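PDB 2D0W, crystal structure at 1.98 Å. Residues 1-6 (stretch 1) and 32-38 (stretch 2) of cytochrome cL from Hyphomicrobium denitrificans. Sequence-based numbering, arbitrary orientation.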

# COMPACT_ATOMS: atom_id res chain seq x y z
N ALA A 1 -7.16 -11.83 17.17
CA ALA A 1 -5.72 -11.68 17.53
C ALA A 1 -4.79 -11.27 16.40
O ALA A 1 -5.10 -11.33 15.20
N GLN A 2 -3.62 -10.85 16.85
CA GLN A 2 -2.52 -10.47 16.02
C GLN A 2 -2.34 -11.32 14.77
O GLN A 2 -2.35 -12.54 14.83
N GLU A 3 -2.15 -10.64 13.65
CA GLU A 3 -1.53 -11.27 12.50
C GLU A 3 -0.11 -11.72 12.84
O GLU A 3 0.57 -11.13 13.68
N VAL A 4 0.32 -12.76 12.16
CA VAL A 4 1.72 -13.14 12.14
C VAL A 4 2.25 -12.80 10.75
O VAL A 4 1.69 -13.23 9.75
N PHE A 5 3.30 -11.99 10.67
CA PHE A 5 3.81 -11.57 9.35
C PHE A 5 5.02 -12.38 8.95
O PHE A 5 5.88 -12.65 9.79
N ARG A 6 5.06 -12.78 7.68
CA ARG A 6 6.11 -13.65 7.14
C ARG A 6 6.69 -13.11 5.84
O ARG A 6 5.98 -12.53 5.00
N GLN A 32 -5.85 -1.53 14.07
CA GLN A 32 -6.74 -2.46 13.34
C GLN A 32 -5.97 -3.35 12.38
O GLN A 32 -6.25 -4.58 12.27
N PHE A 33 -5.02 -2.75 11.66
CA PHE A 33 -4.20 -3.54 10.71
C PHE A 33 -3.42 -4.65 11.42
O PHE A 33 -3.38 -5.78 10.93
N MET A 34 -2.82 -4.36 12.59
CA MET A 34 -2.01 -5.40 13.28
C MET A 34 -2.85 -6.59 13.78
O MET A 34 -2.33 -7.71 13.91
N GLN A 35 -4.13 -6.32 14.02
CA GLN A 35 -5.11 -7.32 14.43
C GLN A 35 -5.77 -8.08 13.27
O GLN A 35 -5.93 -9.30 13.34
N THR A 36 -6.14 -7.34 12.24
CA THR A 36 -7.01 -7.77 11.14
C THR A 36 -6.30 -8.10 9.83
O THR A 36 -6.77 -8.94 9.06
N GLY A 37 -5.17 -7.44 9.56
CA GLY A 37 -4.53 -7.52 8.22
C GLY A 37 -5.22 -6.66 7.15
O GLY A 37 -4.85 -6.70 5.98
N VAL A 38 -6.27 -5.95 7.50
CA VAL A 38 -6.93 -5.08 6.53
C VAL A 38 -6.52 -3.60 6.80
O VAL A 38 -6.49 -3.16 7.94

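The N-terminal stretch runs without regular secondary structure past the last turn of a helix that ends in stretch 2, and the two together bury 321 Å² of surface. On the N-terminal side, E3 and F5 direct their CA-to-CB bonds toward stretch 2, whereas those of Q2 and V4 point away. From Q2 to F5 the directions thus alternate, as expected of an extended chain; A1 also points away. The closest CA atoms across the stretches are those of Q2 and Q35, 4.4 Å apart.

Apolar packing centres on F5, which is buried. With chi1 in the m well, its ring reaches the side chains of F33 and M34. F33 adopts t; its CA-to-CB bond runs sideways, but the end of the side chain comes nearer, bringing CE2 to 3.6 Å from CZ of F5. The two ring planes are nearly parallel, at 11°, yet slid apart, with centroids separated by 5.8 Å, so the rings barely overlap. M34, also directed sideways, takes m for both chi1 and chi2 and places SD 3.7 Å from CE2 of F5. This sulfur lies 4.9 Å from the centroid of the F5 ring in an oblique approach, 66° off the ring normal.

A single direct hydrogen bond joins the stretches, from N of E3 to O of M34 (2.9 Å, with an angle of 156° at the hydrogen). The same carbonyl oxygen receives a CA-H...O contact from Q2, with CA of Q2 and O of M34 3.5 Å apart. Water 1 adds a bridge by donating to O of E3 at 3.1 Å and to O of M34 at a short 2.4 Å. The M34 carbonyl is thus a focus of main-chain contact.

The E3 side chain, m at both chi1 and chi2, folds against the end of the helix, its CG 4.0 Å from O of F33. Its OE1 lies 3.4 Å from N of G37, but the angle is too poor for a hydrogen bond, and that amide instead donates to O of F33 at 2.8 Å within the helical turn. OE1 also sits 2.9 Å from O of T36, a close approach of two acceptors, while OE2 is hydrogen-bonded elsewhere in the structure. G37 leaves the helix with a positive phi of 78°, a conformation that favours glycine; an ideal CB here would also lie a tight 3.1 Å from OE1 of E3.

The CA-to-CB bonds of Q35 (chi1 and chi2 both t) and T36 (chi1 m) point away from stretch 1, while their carbonyl oxygens lie close to it: O of Q35 is 2.9 Å from O of A1, again two acceptors and no hydrogen bond.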

# COMPACT_ATOMS: atom_id res chain seq x y z
CB ALA A 1 -5.19 -12.93 18.19
CB GLN A 2 -1.23 -10.52 16.85
CG GLN A 2 -1.21 -11.59 17.95
CD GLN A 2 0.20 -11.82 18.54
OE1 GLN A 2 0.46 -11.55 19.74
NE2 GLN A 2 1.13 -12.33 17.70
CB GLU A 3 -1.45 -10.27 11.34
CG GLU A 3 -2.79 -9.75 10.85
CD GLU A 3 -3.63 -10.81 10.18
OE1 GLU A 3 -4.85 -10.72 10.30
OE2 GLU A 3 -3.12 -11.73 9.51
CB VAL A 4 1.88 -14.64 12.44
CG1 VAL A 4 3.34 -15.04 12.28
CG2 VAL A 4 1.33 -14.98 13.87
CB PHE A 5 4.12 -10.08 9.34
CG PHE A 5 2.93 -9.22 9.68
CD1 PHE A 5 1.96 -9.00 8.74
CD2 PHE A 5 2.77 -8.68 10.97
CE1 PHE A 5 0.82 -8.22 9.04
CE2 PHE A 5 1.67 -7.90 11.29
CZ PHE A 5 0.68 -7.67 10.33
CB ARG A 6 5.61 -15.11 6.94
CG ARG A 6 5.17 -15.81 8.23
CD ARG A 6 5.33 -17.34 8.19
NE ARG A 6 5.30 -17.93 9.53
CZ ARG A 6 6.38 -18.13 10.30
NH1 ARG A 6 7.59 -17.80 9.86
NH2 ARG A 6 6.25 -18.67 11.51
CB GLN A 32 -7.85 -1.73 12.58
CG GLN A 32 -8.69 -2.71 11.76
CD GLN A 32 -9.33 -2.08 10.53
OE1 GLN A 32 -9.99 -1.06 10.62
NE2 GLN A 32 -9.15 -2.72 9.35
CB PHE A 33 -3.29 -2.68 9.79
CG PHE A 33 -2.47 -3.52 8.84
CD1 PHE A 33 -3.01 -3.96 7.64
CD2 PHE A 33 -1.18 -3.95 9.21
CE1 PHE A 33 -2.28 -4.80 6.80
CE2 PHE A 33 -0.43 -4.79 8.39
CZ PHE A 33 -0.95 -5.21 7.20
CB MET A 34 -1.18 -4.82 14.41
CG MET A 34 -0.17 -3.80 13.93
SD MET A 34 1.07 -4.57 12.86
CE MET A 34 1.20 -3.37 11.55
CB GLN A 35 -6.23 -6.62 15.21
CG GLN A 35 -7.50 -7.48 15.40
CD GLN A 35 -8.55 -6.77 16.25
OE1 GLN A 35 -8.81 -7.17 17.38
NE2 GLN A 35 -9.12 -5.71 15.71
CB THR A 36 -8.06 -6.64 10.88
OG1 THR A 36 -9.01 -6.65 11.95
CG2 THR A 36 -8.84 -6.82 9.60
CB VAL A 38 -8.48 -5.30 6.50
CG1 VAL A 38 -9.16 -4.29 5.57
CG2 VAL A 38 -8.82 -6.73 6.06
O HOH W 1 -0.05 -8.25 14.47